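Local coordinates for putative metal resistance protein (Proteus mirabilis, PDB 6C29), which probably acts as a membrane-bound protein-disulfide reductase, whose N-terminal periplasmic region of tandem immunoglobulin-fold domains primes the trimeric partner protein ScsC for disulfide isomerisation, at residues 13-24 against 102-113. Sequence-based numbering, arbitrary orientation.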
ATOM      1  N   ASN A  13      -6.710  14.286  16.939  1.00 16.81           N
ATOM      2  CA  ASN A  13      -7.231  13.212  16.089  1.00 18.08           C
ATOM      3  C   ASN A  13      -7.956  12.169  16.929  1.00 17.76           C
ATOM      4  O   ASN A  13      -7.308  11.338  17.580  1.00 18.51           O
ATOM      5  CB  ASN A  13      -6.083  12.587  15.303  1.00 18.71           C
ATOM      6  CG  ASN A  13      -6.548  11.511  14.340  1.00 18.88           C
ATOM      7  OD1 ASN A  13      -7.474  10.767  14.643  1.00 17.53           O
ATOM      8  ND2 ASN A  13      -5.880  11.396  13.196  1.00 19.06           N
ATOM      9  N   ASP A  14      -9.285  12.212  16.904  1.00 16.50           N
ATOM     10  CA  ASP A  14     -10.097  11.332  17.731  1.00 22.74           C
ATOM     11  C   ASP A  14     -10.495  10.047  17.027  1.00 23.98           C
ATOM     12  O   ASP A  14     -11.344   9.308  17.539  1.00 25.38           O
ATOM     13  CB  ASP A  14     -11.359  12.073  18.189  1.00 28.01           C
ATOM     14  CG  ASP A  14     -12.265  12.500  17.025  1.00 40.18           C
ATOM     15  OD1 ASP A  14     -12.090  12.023  15.871  1.00 37.23           O
ATOM     16  OD2 ASP A  14     -13.165  13.342  17.271  1.00 53.13           O
ATOM     17  N   HIS A  15      -9.899   9.792  15.863  1.00 18.76           N
ATOM     18  CA  HIS A  15     -10.349   8.671  15.031  1.00 17.78           C
ATOM     19  C   HIS A  15      -9.260   7.702  14.595  1.00 17.31           C
ATOM     20  O   HIS A  15      -9.500   6.868  13.704  1.00 18.09           O
ATOM     21  CB  HIS A  15     -11.045   9.196  13.773  1.00 16.57           C
ATOM     22  CG  HIS A  15     -10.160  10.037  12.921  1.00 16.21           C
ATOM     23  ND1 HIS A  15     -10.164  11.417  12.983  1.00 18.63           N
ATOM     24  CD2 HIS A  15      -9.217   9.697  12.015  1.00 16.92           C
ATOM     25  CE1 HIS A  15      -9.269  11.884  12.134  1.00 18.24           C
ATOM     26  NE2 HIS A  15      -8.678  10.858  11.536  1.00 17.79           N
ATOM     27  N   ALA A  16      -8.066   7.852  15.132  1.00 14.51           N
ATOM     28  CA  ALA A  16      -7.001   6.893  14.893  1.00 13.40           C
ATOM     29  C   ALA A  16      -6.215   6.614  16.143  1.00 13.30           C
ATOM     30  O   ALA A  16      -6.035   7.472  16.997  1.00 15.78           O
ATOM     31  CB  ALA A  16      -6.069   7.372  13.798  1.00 14.15           C
ATOM     32  N   GLN A  17      -5.722   5.390  16.246  1.00 11.20           N
ATOM     33  CA  GLN A  17      -4.737   5.031  17.236  1.00 12.72           C
ATOM     34  C   GLN A  17      -3.648   4.260  16.486  1.00 11.51           C
ATOM     35  O   GLN A  17      -3.976   3.487  15.580  1.00 10.19           O
ATOM     36  CB  GLN A  17      -5.302   4.118  18.307  1.00 20.83           C
ATOM     37  CG  GLN A  17      -6.576   4.420  18.984  1.00 36.46           C
ATOM     38  CD  GLN A  17      -6.825   3.315  19.990  1.00 40.35           C
ATOM     39  OE1 GLN A  17      -7.726   2.500  19.818  1.00 44.07           O
ATOM     40  NE2 GLN A  17      -5.966   3.225  20.988  1.00 35.89           N
ATOM     41  N   VAL A  18      -2.386   4.429  16.893  1.00 11.74           N
ATOM     42  CA  VAL A  18      -1.302   3.697  16.249  0.58 11.99           C
ATOM     43  C   VAL A  18      -0.368   3.090  17.264  1.00 11.91           C
ATOM     44  O   VAL A  18      -0.238   3.552  18.384  1.00 11.08           O
ATOM     45  CB  VAL A  18      -0.473   4.581  15.260  0.58 11.99           C
ATOM     46  CG1 VAL A  18      -1.404   5.352  14.273  0.58 11.60           C
ATOM     47  CG2 VAL A  18       0.434   5.529  15.997  0.58 12.75           C
ATOM     48  N   ARG A  19       0.258   1.992  16.873  1.00  9.49           N
ATOM     49  CA  ARG A  19       1.189   1.281  17.735  1.00  9.64           C
ATOM     50  C   ARG A  19       2.304   0.724  16.892  1.00 11.17           C
ATOM     51  O   ARG A  19       2.025   0.141  15.859  1.00 10.47           O
ATOM     52  CB  ARG A  19       0.490   0.136  18.466  1.00 10.77           C
ATOM     53  CG  ARG A  19       1.446  -0.758  19.297  1.00 14.90           C
ATOM     54  CD  ARG A  19       0.651  -1.819  20.087  1.00 17.13           C
ATOM     55  NE  ARG A  19       1.489  -2.760  20.842  1.00 21.24           N
ATOM     56  CZ  ARG A  19       1.499  -4.088  20.677  1.00 26.39           C
ATOM     57  NH1 ARG A  19       0.756  -4.681  19.741  1.00 29.15           N
ATOM     58  NH2 ARG A  19       2.271  -4.837  21.462  1.00 23.74           N
ATOM     59  N   ALA A  20       3.552   0.879  17.337  1.00  9.89           N
ATOM     60  CA  ALA A  20       4.680   0.266  16.680  1.00 11.09           C
ATOM     61  C   ALA A  20       5.419  -0.654  17.631  1.00 12.72           C
ATOM     62  O   ALA A  20       5.589  -0.332  18.815  1.00 12.20           O
ATOM     63  CB  ALA A  20       5.613   1.301  16.130  1.00 12.92           C
ATOM     64  N   THR A  21       5.838  -1.796  17.107  1.00 13.68           N
ATOM     65  CA  THR A  21       6.643  -2.767  17.832  1.00 14.77           C
ATOM     66  C   THR A  21       7.798  -3.182  16.936  1.00 15.02           C
ATOM     67  O   THR A  21       7.719  -3.023  15.722  1.00 13.92           O
ATOM     68  CB  THR A  21       5.843  -3.990  18.223  1.00 16.14           C
ATOM     69  OG1 THR A  21       5.218  -4.550  17.060  1.00 16.92           O
ATOM     70  CG2 THR A  21       4.797  -3.617  19.270  1.00 15.29           C
ATOM     71  N   ALA A  22       8.880  -3.660  17.518  1.00 14.42           N
ATOM     72  CA  ALA A  22      10.052  -3.938  16.722  1.00 14.84           C
ATOM     73  C   ALA A  22      10.956  -4.982  17.324  1.00 16.01           C
ATOM     74  O   ALA A  22      10.919  -5.235  18.517  1.00 17.16           O
ATOM     75  CB  ALA A  22      10.839  -2.649  16.500  1.00 18.11           C
ATOM     76  N   ASP A  23      11.758  -5.579  16.453  1.00 17.05           N
ATOM     77  CA  ASP A  23      12.764  -6.566  16.827  1.00 20.20           C
ATOM     78  C   ASP A  23      14.033  -6.283  16.041  1.00 22.14           C
ATOM     79  O   ASP A  23      13.978  -6.072  14.841  1.00 22.53           O
ATOM     80  CB  ASP A  23      12.244  -7.962  16.536  1.00 28.10           C
ATOM     81  CG  ASP A  23      13.121  -9.050  17.111  1.00 42.26           C
ATOM     82  OD1 ASP A  23      14.063  -8.724  17.859  1.00 45.38           O
ATOM     83  OD2 ASP A  23      12.860 -10.232  16.810  1.00 51.02           O
ATOM     84  N   LYS A  24      15.176  -6.238  16.730  1.00 23.52           N
ATOM     85  CA  LYS A  24      16.445  -6.050  16.060  1.00 27.55           C
ATOM     86  C   LYS A  24      17.211  -7.346  16.159  1.00 28.00           C
ATOM     87  O   LYS A  24      17.380  -7.898  17.244  1.00 30.87           O
ATOM     88  CB  LYS A  24      17.248  -4.878  16.652  1.00 31.02           C
ATOM     89  CG  LYS A  24      18.544  -4.618  15.886  1.00 37.68           C
ATOM     90  CD  LYS A  24      19.175  -3.251  16.177  1.00 42.89           C
ATOM     91  CE  LYS A  24      20.176  -3.253  17.282  1.00 49.93           C
ATOM     92  NZ  LYS A  24      20.934  -1.964  17.234  1.00 53.48           N
ATOM     93  N   SER A 102      22.093   2.215  16.082  1.00 23.80           N
ATOM     94  CA  SER A 102      21.685   2.642  17.410  1.00 25.65           C
ATOM     95  C   SER A 102      20.787   1.602  18.052  1.00 27.34           C
ATOM     96  O   SER A 102      20.169   0.788  17.368  1.00 30.21           O
ATOM     97  CB  SER A 102      20.919   3.969  17.301  1.00 26.95           C
ATOM     98  OG  SER A 102      20.501   4.415  18.587  1.00 28.47           O
ATOM     99  N   ASP A 103      20.711   1.639  19.370  1.00 25.80           N
ATOM    100  CA  ASP A 103      19.826   0.739  20.099  1.00 27.58           C
ATOM    101  C   ASP A 103      18.450   1.406  20.208  1.00 25.42           C
ATOM    102  O   ASP A 103      17.509   0.820  20.720  1.00 29.73           O
ATOM    103  CB  ASP A 103      20.390   0.409  21.485  1.00 34.53           C
ATOM    104  CG  ASP A 103      21.701  -0.392  21.416  1.00 41.23           C
ATOM    105  OD1 ASP A 103      21.843  -1.236  20.505  1.00 43.41           O
ATOM    106  OD2 ASP A 103      22.578  -0.192  22.285  1.00 43.23           O
ATOM    107  N   ASN A 104      18.369   2.653  19.759  1.00 20.71           N
ATOM    108  CA  ASN A 104      17.128   3.395  19.756  1.00 21.80           C
ATOM    109  C   ASN A 104      16.707   3.758  18.347  1.00 21.85           C
ATOM    110  O   ASN A 104      17.530   4.089  17.483  1.00 23.52           O
ATOM    111  CB  ASN A 104      17.296   4.648  20.604  1.00 26.06           C
ATOM    112  CG  ASN A 104      17.596   4.314  22.046  1.00 34.77           C
ATOM    113  OD1 ASN A 104      16.696   4.007  22.825  1.00 39.88           O
ATOM    114  ND2 ASN A 104      18.878   4.349  22.402  1.00 36.66           N
ATOM    115  N   LEU A 105      15.414   3.685  18.117  1.00 19.95           N
ATOM    116  CA  LEU A 105      14.865   4.059  16.845  1.00 22.49           C
ATOM    117  C   LEU A 105      13.744   5.038  17.117  1.00 22.97           C
ATOM    118  O   LEU A 105      12.804   4.739  17.846  1.00 27.17           O
ATOM    119  CB  LEU A 105      14.408   2.815  16.095  1.00 26.67           C
ATOM    120  CG  LEU A 105      13.996   2.987  14.644  1.00 30.93           C
ATOM    121  CD1 LEU A 105      15.084   3.590  13.810  1.00 26.87           C
ATOM    122  CD2 LEU A 105      13.630   1.626  14.124  1.00 36.47           C
ATOM    123  N   ASN A 106      13.893   6.229  16.561  1.00 17.79           N
ATOM    124  CA  ASN A 106      12.941   7.295  16.727  1.00 18.25           C
ATOM    125  C   ASN A 106      12.496   7.735  15.380  1.00 19.65           C
ATOM    126  O   ASN A 106      13.328   7.929  14.494  1.00 22.62           O
ATOM    127  CB  ASN A 106      13.552   8.468  17.488  1.00 24.86           C
ATOM    128  CG  ASN A 106      14.232   8.027  18.747  1.00 32.06           C
ATOM    129  OD1 ASN A 106      15.449   7.825  18.786  1.00 33.29           O
ATOM    130  ND2 ASN A 106      13.439   7.812  19.779  1.00 32.92           N
ATOM    131  N   GLY A 107      11.194   7.858  15.205  1.00 19.18           N
ATOM    132  CA  GLY A 107      10.678   8.323  13.931  1.00 18.45           C
ATOM    133  C   GLY A 107       9.397   9.112  14.109  1.00 15.50           C
ATOM    134  O   GLY A 107       8.791   9.132  15.171  1.00 17.88           O
ATOM    135  N   VAL A 108       9.000   9.801  13.051  1.00 14.94           N
ATOM    136  CA  VAL A 108       7.725  10.487  13.022  1.00 15.39           C
ATOM    137  C   VAL A 108       6.902   9.924  11.876  1.00 13.01           C
ATOM    138  O   VAL A 108       7.297   9.991  10.709  1.00 13.78           O
ATOM    139  CB  VAL A 108       7.897  11.984  12.845  1.00 15.69           C
ATOM    140  CG1 VAL A 108       6.533  12.647  12.701  1.00 17.03           C
ATOM    141  CG2 VAL A 108       8.681  12.555  14.027  1.00 17.06           C
ATOM    142  N   LEU A 109       5.779   9.318  12.222  1.00 12.26           N
ATOM    143  CA  LEU A 109       4.797   8.847  11.265  1.00 12.35           C
ATOM    144  C   LEU A 109       3.868   9.997  10.916  1.00 11.83           C
ATOM    145  O   LEU A 109       3.197  10.518  11.809  1.00 12.38           O
ATOM    146  CB  LEU A 109       3.974   7.696  11.848  1.00 12.05           C
ATOM    147  CG  LEU A 109       2.692   7.306  11.114  1.00 13.78           C
ATOM    148  CD1 LEU A 109       3.001   6.659   9.778  1.00 13.93           C
ATOM    149  CD2 LEU A 109       1.847   6.387  12.003  1.00 17.73           C
ATOM    150  N   THR A 110       3.796  10.385   9.639  1.00 11.35           N
ATOM    151  CA  THR A 110       2.760  11.297   9.175  1.00 13.35           C
ATOM    152  C   THR A 110       1.640  10.424   8.640  1.00 13.18           C
ATOM    153  O   THR A 110       1.739   9.847   7.538  1.00 14.24           O
ATOM    154  CB  THR A 110       3.265  12.254   8.127  1.00 14.16           C
ATOM    155  OG1 THR A 110       4.350  13.035   8.684  1.00 14.49           O
ATOM    156  CG2 THR A 110       2.112  13.173   7.648  1.00 16.75           C
ATOM    157  N   LEU A 111       0.609  10.254   9.455  1.00 11.27           N
ATOM    158  CA  LEU A 111      -0.513   9.413   9.106  1.00 10.98           C
ATOM    159  C   LEU A 111      -1.565  10.218   8.399  1.00 12.34           C
ATOM    160  O   LEU A 111      -2.028  11.247   8.899  1.00 13.43           O
ATOM    161  CB  LEU A 111      -1.132   8.766  10.342  1.00 12.02           C
ATOM    162  CG  LEU A 111      -2.314   7.838  10.049  1.00 12.98           C
ATOM    163  CD1 LEU A 111      -1.864   6.594   9.334  1.00 14.75           C
ATOM    164  CD2 LEU A 111      -2.966   7.475  11.389  1.00 12.89           C
ATOM    165  N   SER A 112      -1.936   9.778   7.209  1.00 11.39           N
ATOM    166  CA  SER A 112      -3.055  10.351   6.510  1.00 13.10           C
ATOM    167  C   SER A 112      -4.322   9.566   6.788  1.00 13.13           C
ATOM    168  O   SER A 112      -4.325   8.312   6.737  1.00 15.25           O
ATOM    169  CB  SER A 112      -2.769  10.353   5.031  1.00 15.79           C
ATOM    170  OG  SER A 112      -2.349   9.042   4.704  1.00 17.09           O
ATOM    171  N   THR A 113      -5.389  10.267   7.130  1.00 12.14           N
ATOM    172  CA  THR A 113      -6.679   9.627   7.324  1.00 13.56           C
ATOM    173  C   THR A 113      -7.675  10.432   6.533  1.00 15.99           C
ATOM    174  O   THR A 113      -7.507  11.650   6.345  1.00 18.73           O
ATOM    175  CB  THR A 113      -7.074   9.520   8.819  1.00 13.88           C
ATOM    176  OG1 THR A 113      -7.040  10.806   9.449  1.00 15.07           O
ATOM    177  CG2 THR A 113      -6.110   8.561   9.580  1.00 16.44           C
TER
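Where His15 meets Thr113, two facing sheets of an immunoglobulin-fold sandwich are joined by a buried polar bond. Strands 16-24 and 104-113 belong to different sheets; their axes pass 9.9 Å apart at 145°, so side chains bridge the gap. From CB, His15 sets its CG between its own backbone N and carbonyl carbon (chi1 61°), which swings the ring in toward Thr113. CD2 and CE1 flank NE2, with CD2 3.5 Å from Thr113 OG1 and CE1 slightly farther, and NE2 at the tip makes a nearly straight hydrogen bond of 2.7 Å to Thr113 OG1, in the ring plane. Over one face sits Asn13 OD1, 3.1 Å above the ring centre, while the same oxygen accepts the backbone N-H of His15 in an Asx turn; Trp42 also stacks on the ring.

Past this corner, along strand 16-24, the contact turns apolar. Leu111 CD2 meets Ala16 CB and, in one of two modelled Val18 conformers, Val18 CG1, each at 3.9 Å; that CG1 also reaches Leu109 CD2 tip to tip. Tyr123 of strand 118-128 also touches Ala16 and Val18. At the far end, Lys24 bends at chi3 (92°) to bring NZ to Ser102 O, 2.9 Å away and well above the carbonyl plane, with a salt bridge to Asp103 OD1 whose hydrogen bond is weak. This DsbD-like N-terminal domain thus joins its sheets by aliphatic contact between polar ends: Thr113's in-plane bond, with Asn13 OD1 and Trp42, probably holds the imidazole's rotation, whereas the ammonium's weak carboxylate hydrogen bond probably adds less than its bond to Ser102 O.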